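Local coordinates for periplasmic branched-chain amino acid-binding protein (Burkholderia mallei, PDB 3I09), which probably binds a small ligand in the periplasm for an ABC transporter of branched-chain amino acids, and holds acetoacetic acid in this crystal, at residues A[232-237]-A[348-352]; A[241-245]-A[338-344]; A[252-257]-A[316-320]. All blocks are in the same frame, centred on the assembly; numbering follows the deposited sequence.

Contact 1 (A[232-237]-A[348-352]); sequences FINDVH and WDYYK. With EDO (1,2-ethanediol), chain G.
Helix 233-239 meets the end of the loop that leads into strand 351-357, 425 Å² being buried over both sides. The closest CA pairs are His237 with Trp348 (7.3 Å) and Val236 with Tyr350 (7.6 Å). Phe232 is the N-cap residue: its O accepts from Asp235 N at 3.0 Å, and its own N donates to Asp235 OD2 at 2.8 Å. Its CA-to-CB bond points away from 348-352, and the nearest atoms of its side chain and the bound acetoacetic acid are about 4 Å apart. Ile233 (chi1 t, chi2 t) is the central apolar residue. Its CD1 lies 3.7 Å from Trp348 CE3 and its CG1 3.6 Å from Tyr350 CD2, while its CB is 3.2 Å from Tyr351 OH. Asp235 faces the other way, where OD1 accepts a very short 2.4 Å hydrogen bond from O1 of an ethanediol, probably from the crystallisation liquor. Val236 (chi1 t) points toward Tyr350 and makes a CH-pi contact, with CG1 3.9 Å from the ring centroid and 28° off its normal. His237 (chi1 t) forms an offset stack on the six-membered ring of Trp348, centroids 4.2 Å apart and planes at 13°; Tyr350 OH comes to the imidazole edge, 3.0 Å from His237 CD2. Trp348 (phi 71°, psi 7°, left-handed) and Tyr350 both take chi1 m. This aromatic-aliphatic interface joins the start of helix 233-239 to the loop running into strand 351-357. No hydrogen bond crosses it, even Ile233 N and Tyr351 OH (3.4 Å) having a poor angle, so cohesion rests on van der Waals contact, CH-pi and stacking.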
loop_
_atom_site.group_PDB
_atom_site.type_symbol
_atom_site.label_atom_id
_atom_site.label_comp_id
_atom_site.label_asym_id
_atom_site.label_seq_id
_atom_site.Cartn_x
_atom_site.Cartn_y
_atom_site.Cartn_z
ATOM N N PHE A 232 1.840 -5.674 6.917
ATOM C CA PHE A 232 2.262 -4.425 7.494
ATOM C C PHE A 232 2.659 -4.667 8.954
ATOM O O PHE A 232 2.375 -5.716 9.525
ATOM C CB PHE A 232 1.110 -3.397 7.415
ATOM C CG PHE A 232 0.757 -3.016 6.020
ATOM C CD1 PHE A 232 1.499 -2.065 5.342
ATOM C CD2 PHE A 232 -0.274 -3.676 5.353
ATOM C CE1 PHE A 232 1.172 -1.716 4.014
ATOM C CE2 PHE A 232 -0.596 -3.323 4.033
ATOM C CZ PHE A 232 0.135 -2.373 3.374
ATOM N N ILE A 233 3.251 -3.667 9.582
ATOM C CA ILE A 233 3.751 -3.835 10.946
ATOM C C ILE A 233 2.621 -4.199 11.918
ATOM O O ILE A 233 2.834 -4.980 12.830
ATOM C CB ILE A 233 4.558 -2.581 11.414
ATOM C CG1 ILE A 233 5.457 -2.948 12.585
ATOM C CG2 ILE A 233 3.627 -1.372 11.780
ATOM C CD1 ILE A 233 6.267 -1.779 13.108
ATOM N N ASN A 234 1.409 -3.713 11.673
ATOM C CA ASN A 234 0.273 -3.982 12.567
ATOM C C ASN A 234 -0.175 -5.443 12.495
ATOM O O ASN A 234 -0.712 -6.010 13.468
ATOM C CB ASN A 234 -0.922 -3.083 12.224
ATOM C CG ASN A 234 -0.528 -1.643 12.072
ATOM O OD1 ASN A 234 0.062 -1.260 11.027
ATOM N ND2 ASN A 234 -0.760 -0.843 13.124
ATOM N N ASP A 235 0.036 -6.045 11.325
ATOM C CA ASP A 235 -0.297 -7.445 11.123
ATOM C C ASP A 235 0.668 -8.324 11.938
ATOM O O ASP A 235 0.271 -9.278 12.609
ATOM C CB ASP A 235 -0.240 -7.788 9.626
ATOM C CG ASP A 235 -1.147 -6.902 8.745
ATOM O OD1 ASP A 235 -2.299 -6.615 9.139
ATOM O OD2 ASP A 235 -0.719 -6.530 7.605
ATOM N N VAL A 236 1.958 -7.986 11.912
ATOM C CA VAL A 236 2.916 -8.679 12.783
ATOM C C VAL A 236 2.571 -8.495 14.272
ATOM O O VAL A 236 2.639 -9.436 15.070
ATOM C CB VAL A 236 4.374 -8.251 12.499
ATOM C CG1 VAL A 236 5.355 -9.014 13.399
ATOM C CG2 VAL A 236 4.745 -8.496 10.990
ATOM N N HIS A 237 2.189 -7.283 14.661
ATOM C CA HIS A 237 1.877 -6.990 16.036
ATOM C C HIS A 237 0.672 -7.848 16.482
ATOM O O HIS A 237 0.671 -8.377 17.596
ATOM C CB HIS A 237 1.503 -5.518 16.162
ATOM C CG HIS A 237 1.277 -5.061 17.563
ATOM N ND1 HIS A 237 0.040 -5.053 18.152
ATOM C CD2 HIS A 237 2.144 -4.595 18.499
ATOM C CE1 HIS A 237 0.145 -4.605 19.394
ATOM N NE2 HIS A 237 1.408 -4.290 19.618
ATOM N N TRP A 348 7.921 -3.377 19.076
ATOM C CA TRP A 348 7.811 -3.129 17.639
ATOM C C TRP A 348 9.056 -3.381 16.819
ATOM O O TRP A 348 9.055 -3.103 15.616
ATOM C CB TRP A 348 7.201 -1.749 17.307
ATOM C CG TRP A 348 5.868 -1.463 17.941
ATOM C CD1 TRP A 348 5.663 -0.935 19.186
ATOM C CD2 TRP A 348 4.581 -1.544 17.330
ATOM N NE1 TRP A 348 4.313 -0.744 19.413
ATOM C CE2 TRP A 348 3.626 -1.122 18.294
ATOM C CE3 TRP A 348 4.129 -1.999 16.091
ATOM C CZ2 TRP A 348 2.261 -1.086 18.031
ATOM C CZ3 TRP A 348 2.766 -1.969 15.826
ATOM C CH2 TRP A 348 1.843 -1.524 16.806
ATOM N N ASP A 349 10.106 -3.933 17.429
ATOM C CA ASP A 349 11.325 -4.278 16.691
ATOM C C ASP A 349 11.111 -5.627 16.000
ATOM O O ASP A 349 11.375 -6.655 16.583
ATOM C CB ASP A 349 12.532 -4.286 17.654
ATOM C CG ASP A 349 13.820 -4.781 17.020
ATOM O OD1 ASP A 349 13.918 -4.763 15.792
ATOM O OD2 ASP A 349 14.767 -5.138 17.766
ATOM N N TYR A 350 10.619 -5.612 14.759
ATOM C CA TYR A 350 10.172 -6.834 14.117
ATOM C C TYR A 350 10.977 -7.287 12.902
ATOM O O TYR A 350 10.853 -8.468 12.526
ATOM C CB TYR A 350 8.697 -6.699 13.676
ATOM C CG TYR A 350 7.680 -6.413 14.762
ATOM C CD1 TYR A 350 7.900 -6.761 16.093
ATOM C CD2 TYR A 350 6.420 -5.897 14.444
ATOM C CE1 TYR A 350 6.928 -6.551 17.064
ATOM C CE2 TYR A 350 5.455 -5.664 15.430
ATOM C CZ TYR A 350 5.721 -5.966 16.714
ATOM O OH TYR A 350 4.786 -5.735 17.687
ATOM N N TYR A 351 11.756 -6.400 12.276
ATOM C CA TYR A 351 12.325 -6.638 10.951
ATOM C C TYR A 351 13.834 -6.755 10.902
ATOM O O TYR A 351 14.521 -6.002 11.581
ATOM C CB TYR A 351 12.022 -5.442 10.072
ATOM C CG TYR A 351 10.583 -5.060 9.925
ATOM C CD1 TYR A 351 9.737 -5.788 9.101
ATOM C CD2 TYR A 351 10.087 -3.922 10.540
ATOM C CE1 TYR A 351 8.435 -5.403 8.910
ATOM C CE2 TYR A 351 8.769 -3.537 10.369
ATOM C CZ TYR A 351 7.947 -4.289 9.566
ATOM O OH TYR A 351 6.639 -3.920 9.388
ATOM N N LYS A 352 14.329 -7.633 10.038
ATOM C CA LYS A 352 15.710 -7.685 9.619
ATOM C C LYS A 352 15.666 -7.331 8.142
ATOM O O LYS A 352 14.869 -7.917 7.400
ATOM C CB LYS A 352 16.252 -9.094 9.775
ATOM C CG LYS A 352 16.433 -9.524 11.229
ATOM C CD LYS A 352 16.970 -10.956 11.388
ATOM C CE LYS A 352 15.918 -12.035 11.134
ATOM N NZ LYS A 352 16.395 -13.356 11.641
HETATM C C1 EDO G . -3.815 -5.850 11.612
HETATM O O1 EDO G . -3.901 -5.213 10.341
HETATM C C2 EDO G . -5.223 -6.020 12.153
HETATM O O2 EDO G . -5.655 -7.395 12.169
#

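Contact 2 (A[241-245]-A[338-344]); sequences LETTQ and VKKPSES
Leu241, Val338 and Gln245 lose the most surface where the short helix 241-244 meets the chain leaving strand 329-338; the total is 396 Å². CA atoms come closest for Gln245 with Val338 (4.9 Å) and Leu241 with Pro341 (5.5 Å). Leu241 (chi1 m, chi2 t) points toward the loop: its CD2 lies 3.4 Å from Val338 CG1, its CD1 3.4 Å from Ser344 CB and its CB 4.0 Å from Pro341 CG. Val338 (chi1 t) is buried, its CB 3.3 Å from Thr244 O. Gln245, the first residue to leave helical phi/psi, has chi1 p; its NE2 folds back to donate to Glu242 O at 3.0 Å, and its CB lies 3.4 Å from Lys339 O. That carbonyl also receives a CA-H...O contact from Gln245 CA at 3.5 Å and has no conventional hydrogen-bond partner. Residues 341-343 make a 3-10 turn, with Glu343 N bonded to Lys340 O (2.9 Å) and Glu343 OE1 accepting from Lys340 N (3.0 Å). The two segments share no hydrogen bond; just beyond the helix, however, the backbone of Val338 pairs with Gly246 and Leu247, so the contact closes the end of the antiparallel pairing of 248-251 with 329-338, while Leu241 and Thr244 rest on Val236 of helix 233-239.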
loop_
_atom_site.group_PDB
_atom_site.type_symbol
_atom_site.label_atom_id
_atom_site.label_comp_id
_atom_site.label_asym_id
_atom_site.label_seq_id
_atom_site.Cartn_x
_atom_site.Cartn_y
_atom_site.Cartn_z
ATOM N N LEU A 241 5.498 -12.359 17.108
ATOM C CA LEU A 241 6.726 -12.894 16.498
ATOM C C LEU A 241 6.835 -14.398 16.559
ATOM O O LEU A 241 7.391 -15.012 15.657
ATOM C CB LEU A 241 7.972 -12.262 17.138
ATOM C CG LEU A 241 8.159 -10.781 16.854
ATOM C CD1 LEU A 241 9.423 -10.283 17.592
ATOM C CD2 LEU A 241 8.209 -10.489 15.331
ATOM N N GLU A 242 6.307 -15.023 17.605
ATOM C CA GLU A 242 6.446 -16.468 17.685
ATOM C C GLU A 242 5.807 -17.123 16.419
ATOM O O GLU A 242 6.375 -18.031 15.839
ATOM C CB GLU A 242 5.798 -17.006 18.956
ATOM C CG GLU A 242 5.858 -18.531 19.058
ATOM C CD GLU A 242 7.261 -19.043 19.224
ATOM O OE1 GLU A 242 8.102 -18.297 19.794
ATOM O OE2 GLU A 242 7.522 -20.198 18.792
ATOM N N THR A 243 4.677 -16.590 15.982
ATOM C CA THR A 243 3.955 -17.114 14.810
ATOM C C THR A 243 4.554 -16.625 13.492
ATOM O O THR A 243 4.571 -17.380 12.508
ATOM C CB THR A 243 2.488 -16.711 14.874
ATOM O OG1 THR A 243 1.863 -17.396 15.973
ATOM C CG2 THR A 243 1.728 -17.027 13.524
ATOM N N THR A 244 5.051 -15.386 13.450
ATOM C CA THR A 244 5.495 -14.766 12.166
ATOM C C THR A 244 6.979 -14.856 11.847
ATOM O O THR A 244 7.411 -14.535 10.733
ATOM C CB THR A 244 5.056 -13.292 12.065
ATOM O OG1 THR A 244 5.435 -12.596 13.260
ATOM C CG2 THR A 244 3.545 -13.212 11.882
ATOM N N GLN A 245 7.778 -15.274 12.822
ATOM C CA GLN A 245 9.234 -15.331 12.639
ATOM C C GLN A 245 9.582 -16.091 11.344
ATOM O O GLN A 245 9.018 -17.158 11.057
ATOM C CB GLN A 245 9.928 -16.022 13.813
ATOM C CG GLN A 245 9.437 -17.433 14.126
ATOM C CD GLN A 245 10.078 -17.971 15.380
ATOM O OE1 GLN A 245 11.306 -18.019 15.463
ATOM N NE2 GLN A 245 9.257 -18.348 16.388
ATOM N N VAL A 338 10.967 -11.371 9.163
ATOM C CA VAL A 338 10.421 -11.142 10.496
ATOM C C VAL A 338 11.316 -11.835 11.508
ATOM O O VAL A 338 11.719 -13.000 11.315
ATOM C CB VAL A 338 8.982 -11.643 10.623
ATOM C CG1 VAL A 338 8.498 -11.415 12.063
ATOM C CG2 VAL A 338 8.079 -10.942 9.552
ATOM N N LYS A 339 11.695 -11.084 12.527
ATOM C CA LYS A 339 12.545 -11.568 13.614
ATOM C C LYS A 339 11.997 -12.713 14.473
ATOM O O LYS A 339 10.791 -12.864 14.649
ATOM C CB LYS A 339 12.919 -10.410 14.559
ATOM C CG LYS A 339 13.944 -9.450 13.971
ATOM C CD LYS A 339 14.316 -8.320 14.971
ATOM C CE LYS A 339 15.552 -7.558 14.509
ATOM N NZ LYS A 339 16.023 -6.668 15.600
ATOM N N LYS A 340 12.926 -13.505 15.004
ATOM C CA LYS A 340 12.636 -14.393 16.099
ATOM C C LYS A 340 12.335 -13.509 17.318
ATOM O O LYS A 340 12.885 -12.423 17.451
ATOM C CB LYS A 340 13.838 -15.282 16.461
ATOM C CG LYS A 340 14.362 -16.201 15.377
ATOM C CD LYS A 340 15.558 -16.956 15.931
ATOM C CE LYS A 340 16.373 -17.606 14.829
ATOM N NZ LYS A 340 15.531 -18.603 14.141
ATOM N N PRO A 341 11.503 -13.999 18.236
ATOM C CA PRO A 341 11.309 -13.283 19.505
ATOM C C PRO A 341 12.623 -12.889 20.189
ATOM O O PRO A 341 12.762 -11.753 20.631
ATOM C CB PRO A 341 10.521 -14.292 20.355
ATOM C CG PRO A 341 9.715 -15.075 19.344
ATOM C CD PRO A 341 10.659 -15.204 18.141
ATOM N N SER A 342 13.600 -13.785 20.214
ATOM C CA SER A 342 14.874 -13.511 20.902
ATOM C C SER A 342 15.711 -12.436 20.218
ATOM O O SER A 342 16.695 -11.975 20.795
ATOM C CB SER A 342 15.715 -14.776 20.980
ATOM O OG SER A 342 16.064 -15.200 19.681
ATOM N N GLU A 343 15.360 -12.081 18.983
ATOM C CA GLU A 343 16.086 -11.042 18.233
ATOM C C GLU A 343 15.459 -9.652 18.407
ATOM O O GLU A 343 16.042 -8.682 17.970
ATOM C CB GLU A 343 16.135 -11.378 16.738
ATOM C CG GLU A 343 16.847 -12.691 16.440
ATOM C CD GLU A 343 16.756 -13.130 15.003
ATOM O OE1 GLU A 343 15.758 -12.883 14.281
ATOM O OE2 GLU A 343 17.706 -13.815 14.594
ATOM N N SER A 344 14.273 -9.590 19.007
ATOM C CA SER A 344 13.504 -8.360 19.119
ATOM C C SER A 344 13.923 -7.666 20.402
ATOM O O SER A 344 13.788 -8.238 21.473
ATOM C CB SER A 344 12.009 -8.646 19.107
ATOM O OG SER A 344 11.255 -7.449 19.170
#

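Contact 3 (A[252-257]-A[316-320]); sequences SWYWNR and DFYAK. With EDO (1,2-ethanediol), chain M.
Two irregular segments meet here; 264 Å² is buried, much of it on Trp253, Phe317 and Tyr318, and hydrogen bonds reinforce the packing. The closest CA pair is Trp253 with Tyr318, at 6.7 Å. Ser252 (chi1 p) joins OG to Tyr318 OH by a 2.8 Å hydrogen bond, and one water donates to both Ser252 O (2.6 Å) and Tyr318 O (2.7 Å). Trp253, extended at phi -167°, psi 147° with chi1 t, donates from NE1 to Phe317 O at 3.1 Å (angle 151°). Beyond a type I turn from Tyr254 to Arg257, closed by Arg257 N to Tyr254 O at 3.1 Å, the guanidinium lies edge-on to the carbonyls of Phe317 and Tyr318. Arg257 NH1 (3.5 Å) and NH2 (3.4 Å) both bond weakly to Tyr318 O; NH2 is only 2.9 Å from Phe317 O, but at a poor angle. Asp316 OD1 accepts from Tyr318 N (2.9 Å), an Asx turn, and from Ala319 N (3.1 Å), while Asp316 N donates to Ala319 O (3.0 Å). Outside the segments, Asp316 OD2 bonds to Ser285 OG, and Arg257 NH1 weakly to Tyr334 OH. In the aromatic cluster, Trp253 CZ2 lies 3.9 Å from Phe317 CE2 and Trp253 CD1 3.6 Å from Tyr318 CD1. The contact ties the link from strand 248-251 to helix 259-272 to the turn between strands 314-315 and 320-323. Helix 278-297 packs on Trp253 and Tyr318, and Phe317 stacks on Trp264 of helix 259-272.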
loop_
_atom_site.group_PDB
_atom_site.type_symbol
_atom_site.label_atom_id
_atom_site.label_comp_id
_atom_site.label_asym_id
_atom_site.label_seq_id
_atom_site.Cartn_x
_atom_site.Cartn_y
_atom_site.Cartn_z
ATOM N N SER A 252 7.700 -0.725 2.046
ATOM C CA SER A 252 8.316 0.500 1.563
ATOM C C SER A 252 9.000 1.327 2.625
ATOM O O SER A 252 9.697 2.278 2.289
ATOM C CB SER A 252 7.265 1.383 0.856
ATOM O OG SER A 252 6.328 1.902 1.782
ATOM N N TRP A 253 8.739 1.037 3.900
ATOM C CA TRP A 253 9.219 1.895 5.006
ATOM C C TRP A 253 9.047 1.151 6.303
ATOM O O TRP A 253 8.126 0.335 6.440
ATOM C CB TRP A 253 8.399 3.170 5.042
ATOM C CG TRP A 253 8.848 4.216 5.994
ATOM C CD1 TRP A 253 9.735 5.217 5.736
ATOM C CD2 TRP A 253 8.397 4.412 7.337
ATOM N NE1 TRP A 253 9.881 6.027 6.843
ATOM C CE2 TRP A 253 9.051 5.557 7.836
ATOM C CE3 TRP A 253 7.503 3.731 8.169
ATOM C CZ2 TRP A 253 8.860 6.018 9.150
ATOM C CZ3 TRP A 253 7.262 4.235 9.453
ATOM C CH2 TRP A 253 7.956 5.338 9.936
ATOM N N TYR A 254 9.972 1.393 7.238
ATOM C CA TYR A 254 9.855 0.815 8.568
ATOM C C TYR A 254 10.445 1.803 9.558
ATOM O O TYR A 254 11.467 2.507 9.273
ATOM C CB TYR A 254 10.482 -0.602 8.691
ATOM C CG TYR A 254 11.959 -0.696 8.371
ATOM C CD1 TYR A 254 12.427 -0.551 7.069
ATOM C CD2 TYR A 254 12.893 -0.934 9.378
ATOM C CE1 TYR A 254 13.788 -0.653 6.777
ATOM C CE2 TYR A 254 14.241 -1.029 9.094
ATOM C CZ TYR A 254 14.681 -0.885 7.798
ATOM O OH TYR A 254 16.024 -0.956 7.526
ATOM N N TRP A 255 9.765 1.889 10.697
ATOM C CA TRP A 255 10.035 2.949 11.676
ATOM C C TRP A 255 11.483 2.950 12.153
ATOM O O TRP A 255 12.033 4.010 12.441
ATOM C CB TRP A 255 9.049 2.829 12.854
ATOM C CG TRP A 255 9.280 1.634 13.718
ATOM C CD1 TRP A 255 8.736 0.371 13.599
ATOM C CD2 TRP A 255 10.131 1.604 14.840
ATOM N NE1 TRP A 255 9.210 -0.436 14.604
ATOM C CE2 TRP A 255 10.089 0.291 15.370
ATOM C CE3 TRP A 255 10.956 2.563 15.450
ATOM C CZ2 TRP A 255 10.834 -0.085 16.497
ATOM C CZ3 TRP A 255 11.728 2.170 16.553
ATOM C CH2 TRP A 255 11.639 0.869 17.074
ATOM N N ASN A 256 12.088 1.774 12.240
ATOM C CA ASN A 256 13.427 1.657 12.823
ATOM C C ASN A 256 14.547 1.628 11.778
ATOM O O ASN A 256 15.668 1.276 12.094
ATOM C CB ASN A 256 13.531 0.399 13.689
ATOM C CG ASN A 256 14.647 0.499 14.739
ATOM O OD1 ASN A 256 15.031 1.602 15.140
ATOM N ND2 ASN A 256 15.165 -0.666 15.207
ATOM N N ARG A 257 14.242 1.993 10.536
ATOM C CA ARG A 257 15.243 1.977 9.449
ATOM C C ARG A 257 16.423 2.866 9.729
ATOM O O ARG A 257 17.570 2.421 9.566
ATOM C CB ARG A 257 14.622 2.418 8.105
ATOM C CG ARG A 257 15.597 2.405 6.910
ATOM C CD ARG A 257 14.934 2.832 5.559
ATOM N NE ARG A 257 14.506 4.233 5.640
ATOM C CZ ARG A 257 13.565 4.818 4.877
ATOM N NH1 ARG A 257 12.927 4.157 3.907
ATOM N NH2 ARG A 257 13.272 6.091 5.078
ATOM N N ASP A 316 12.438 12.965 1.703
ATOM C CA ASP A 316 12.023 13.198 3.069
ATOM C C ASP A 316 12.268 11.927 3.909
ATOM O O ASP A 316 12.929 10.986 3.445
ATOM C CB ASP A 316 10.589 13.735 3.094
ATOM C CG ASP A 316 9.550 12.736 2.564
ATOM O OD1 ASP A 316 9.839 11.528 2.488
ATOM O OD2 ASP A 316 8.407 13.162 2.281
ATOM N N PHE A 317 11.767 11.926 5.157
ATOM C CA PHE A 317 11.956 10.807 6.065
ATOM C C PHE A 317 11.341 9.489 5.523
ATOM O O PHE A 317 11.720 8.400 5.973
ATOM C CB PHE A 317 11.304 11.120 7.427
ATOM C CG PHE A 317 9.833 10.940 7.401
ATOM C CD1 PHE A 317 9.000 11.935 6.931
ATOM C CD2 PHE A 317 9.280 9.731 7.756
ATOM C CE1 PHE A 317 7.642 11.715 6.820
ATOM C CE2 PHE A 317 7.903 9.532 7.668
ATOM C CZ PHE A 317 7.102 10.537 7.197
ATOM N N TYR A 318 10.383 9.614 4.607
ATOM C CA TYR A 318 9.690 8.464 4.009
ATOM C C TYR A 318 10.495 7.856 2.847
ATOM O O TYR A 318 10.751 6.662 2.843
ATOM C CB TYR A 318 8.260 8.848 3.572
ATOM C CG TYR A 318 7.603 7.715 2.830
ATOM C CD1 TYR A 318 7.212 6.546 3.518
ATOM C CD2 TYR A 318 7.403 7.776 1.456
ATOM C CE1 TYR A 318 6.659 5.454 2.831
ATOM C CE2 TYR A 318 6.859 6.662 0.739
ATOM C CZ TYR A 318 6.509 5.506 1.447
ATOM O OH TYR A 318 5.992 4.438 0.721
ATOM N N ALA A 319 10.928 8.683 1.898
ATOM C CA ALA A 319 11.554 8.191 0.687
ATOM C C ALA A 319 12.347 9.246 -0.021
ATOM O O ALA A 319 12.102 10.438 0.133
ATOM C CB ALA A 319 10.498 7.610 -0.296
ATOM N N LYS A 320 13.294 8.770 -0.818
ATOM C CA LYS A 320 13.877 9.559 -1.893
ATOM C C LYS A 320 13.313 8.995 -3.187
ATOM O O LYS A 320 13.336 7.788 -3.398
ATOM C CB LYS A 320 15.386 9.474 -1.913
ATOM C CG LYS A 320 16.042 9.920 -0.606
HETATM C C1 EDO M . 15.830 11.590 5.124
HETATM O O1 EDO M . 15.452 10.297 5.594
HETATM C C2 EDO M . 15.023 12.694 5.794
HETATM O O2 EDO M . 15.893 13.527 6.557
HETATM O O HOH W 1 10.296 4.575 1.267
#

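How the contacts relate
Contacts 1 and 2 have centres 9 Å apart, and contact 3 lies 14 Å from contact 1 and 22 Å from contact 2. The first-segment order 232-237, 241-245, 252-257 is answered in reverse by 316-320, 338-344, 348-352, so each pairing encloses the next. In this type I periplasmic binding protein they join helices and loops to the antiparallel sheet, where 248-251, 320-323 and 351-357 all pair with 329-338. Contact 1 touches both others: Tyr350 O lies 2.7 Å from Lys339 N, and Trp348 O 2.9 Å from Trp255 NE1, both probable hydrogen bonds. Contacts 2 and 3 do not touch. Contact 1 begins beside the ligand site: Phe232, at the helix N-cap, touches Ile20 of the acetoacetic acid pocket.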